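Local coordinates for protein mercuric reductase (Metallosphaera sedula, PDB 4YWO) that probably reduces mercuric ion to elemental mercury with electrons from NADPH, working as a homodimeric FAD-dependent oxidoreductase, at residues A[234-239]-A[251-256]. Numbering follows the deposited sequence.
Sequences TGVNVK and TDKGEV
Three hydrogen bonds tie Asp252 to Asn237 where the two backbones begin to part. The amide N of Asp252 sits nearly on the C=O axis of Asn237, its N to Asn237 O 3.0 Å. In return, the carboxylate reaches back across the gap: Asp252 OD1 accepts the backbone N of Asn237 at 3.1 Å in an almost straight bond (177°), although the donor sits well above the carboxylate plane. The other oxygen, Asp252 OD2, takes Asn237 ND2 at 2.8 Å. It lies in the plane of that amide, whereas the amide and carboxylate planes stand 78° apart. Aspartate suits the place because its short chain, with CG tucked between backbone N and carbonyl carbon (chi1 62°), brings one oxygen to a main-chain and the other to a side-chain donor.

Val238 and Thr251 are a non-hydrogen-bonded antiparallel pair joining strands 238-243 and 247-251, the first two of a three-stranded meander beside the parallel sheet of the Rossmann-type domain that binds NADPH in this family. Thr251 also starts the tight turn into strand 254-258. Its OG1 accepts the backbone N of Lys253 at 2.8 Å, an ST turn, and donates to Gly254 O at 2.6 Å; that carbonyl also receives Thr251 N. Gly254 completes the turn with a positive phi, at backbone angles where a CB would collide with the preceding carbonyl oxygen.

Apolar packing centres on Val236, whose CG2, anti to its backbone N, presses on Thr251 CB at a tight 3.2 Å. A compact branched residue fits this buried spot, and Val236 also touches Leu203 of the parallel sheet. At the exposed margin, the twice-bent chain of Lys253 brings NZ to Gly235 O in a weak hydrogen bond of 3.3 Å.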
loop_
_atom_site.group_PDB
_atom_site.type_symbol
_atom_site.label_atom_id
_atom_site.label_comp_id
_atom_site.label_asym_id
_atom_site.label_seq_id
_atom_site.Cartn_x
_atom_site.Cartn_y
_atom_site.Cartn_z
ATOM N N THR A 234 -17.565 -26.855 -3.172
ATOM C CA THR A 234 -18.353 -26.251 -2.156
ATOM C C THR A 234 -19.681 -27.095 -1.875
ATOM O O THR A 234 -19.991 -27.926 -2.688
ATOM C CB THR A 234 -18.790 -24.832 -2.538
ATOM O OG1 THR A 234 -19.240 -24.813 -3.900
ATOM C CG2 THR A 234 -17.579 -23.904 -2.434
ATOM N N GLY A 235 -20.384 -26.733 -0.830
ATOM C CA GLY A 235 -21.593 -27.490 -0.430
ATOM C C GLY A 235 -21.334 -28.942 -0.115
ATOM O O GLY A 235 -22.218 -29.794 -0.327
ATOM N N VAL A 236 -20.149 -29.264 0.360
ATOM C CA VAL A 236 -19.794 -30.661 0.658
ATOM C C VAL A 236 -19.692 -30.990 2.139
ATOM O O VAL A 236 -19.139 -30.248 2.987
ATOM C CB VAL A 236 -18.574 -31.115 -0.140
ATOM C CG1 VAL A 236 -17.369 -30.209 0.104
ATOM C CG2 VAL A 236 -18.191 -32.539 0.215
ATOM N N ASN A 237 -20.230 -32.183 2.482
ATOM C CA ASN A 237 -20.144 -32.741 3.844
ATOM C C ASN A 237 -19.263 -33.911 3.835
ATOM O O ASN A 237 -19.418 -34.786 2.976
ATOM C CB ASN A 237 -21.506 -33.214 4.366
ATOM C CG ASN A 237 -22.459 -32.049 4.526
ATOM O OD1 ASN A 237 -22.278 -31.195 5.402
ATOM N ND2 ASN A 237 -23.422 -31.951 3.621
ATOM N N VAL A 238 -18.266 -33.859 4.692
ATOM C CA VAL A 238 -17.286 -34.914 4.783
ATOM C C VAL A 238 -17.883 -35.923 5.753
ATOM O O VAL A 238 -18.158 -35.577 6.834
ATOM C CB VAL A 238 -15.928 -34.392 5.301
ATOM C CG1 VAL A 238 -14.952 -35.545 5.486
ATOM C CG2 VAL A 238 -15.380 -33.422 4.248
ATOM N N LYS A 239 -18.051 -37.171 5.325
ATOM C CA LYS A 239 -18.661 -38.246 6.162
ATOM C C LYS A 239 -17.662 -39.106 6.931
ATOM O O LYS A 239 -17.925 -39.523 8.073
ATOM C CB LYS A 239 -19.507 -39.143 5.262
ATOM C CG LYS A 239 -20.458 -38.365 4.405
ATOM C CD LYS A 239 -21.630 -39.212 3.959
ATOM C CE LYS A 239 -21.218 -40.304 3.002
ATOM N NZ LYS A 239 -22.347 -40.605 2.080
ATOM N N THR A 251 -17.128 -38.115 0.974
ATOM C CA THR A 251 -18.037 -37.011 1.172
ATOM C C THR A 251 -19.330 -37.382 0.511
ATOM O O THR A 251 -19.385 -38.378 -0.217
ATOM C CB THR A 251 -17.509 -35.707 0.448
ATOM O OG1 THR A 251 -17.733 -35.774 -0.966
ATOM C CG2 THR A 251 -16.027 -35.509 0.687
ATOM N N ASP A 252 -20.339 -36.547 0.700
ATOM C CA ASP A 252 -21.586 -36.722 -0.022
ATOM C C ASP A 252 -21.528 -36.265 -1.490
ATOM O O ASP A 252 -22.537 -36.269 -2.169
ATOM C CB ASP A 252 -22.744 -36.045 0.739
ATOM C CG ASP A 252 -22.571 -34.501 0.897
ATOM O OD1 ASP A 252 -21.628 -33.874 0.317
ATOM O OD2 ASP A 252 -23.397 -33.908 1.631
ATOM N N LYS A 253 -20.378 -35.806 -1.971
ATOM C CA LYS A 253 -20.196 -35.503 -3.390
ATOM C C LYS A 253 -19.048 -36.269 -3.997
ATOM O O LYS A 253 -18.378 -35.737 -4.878
ATOM C CB LYS A 253 -19.885 -34.004 -3.581
ATOM C CG LYS A 253 -20.987 -33.061 -3.103
ATOM C CD LYS A 253 -22.260 -33.184 -3.948
ATOM C CE LYS A 253 -23.468 -32.520 -3.301
ATOM N NZ LYS A 253 -23.235 -31.060 -3.184
ATOM N N GLY A 254 -18.759 -37.465 -3.486
ATOM C CA GLY A 254 -17.683 -38.312 -4.017
ATOM C C GLY A 254 -16.495 -38.436 -3.100
ATOM O O GLY A 254 -16.440 -37.820 -2.039
ATOM N N GLU A 255 -15.554 -39.250 -3.525
ATOM C CA GLU A 255 -14.383 -39.575 -2.751
ATOM C C GLU A 255 -13.241 -38.732 -3.316
ATOM O O GLU A 255 -13.117 -38.553 -4.502
ATOM C CB GLU A 255 -14.063 -41.055 -2.837
ATOM C CG GLU A 255 -15.127 -41.904 -2.158
ATOM C CD GLU A 255 -14.862 -43.391 -2.232
ATOM O OE1 GLU A 255 -13.715 -43.820 -2.008
ATOM O OE2 GLU A 255 -15.822 -44.128 -2.520
ATOM N N VAL A 256 -12.446 -38.149 -2.436
ATOM C CA VAL A 256 -11.316 -37.372 -2.838
ATOM C C VAL A 256 -10.082 -38.035 -2.244
ATOM O O VAL A 256 -9.955 -38.133 -1.062
ATOM C CB VAL A 256 -11.517 -35.920 -2.297
ATOM C CG1 VAL A 256 -10.281 -35.117 -2.616
ATOM C CG2 VAL A 256 -12.813 -35.333 -2.887
#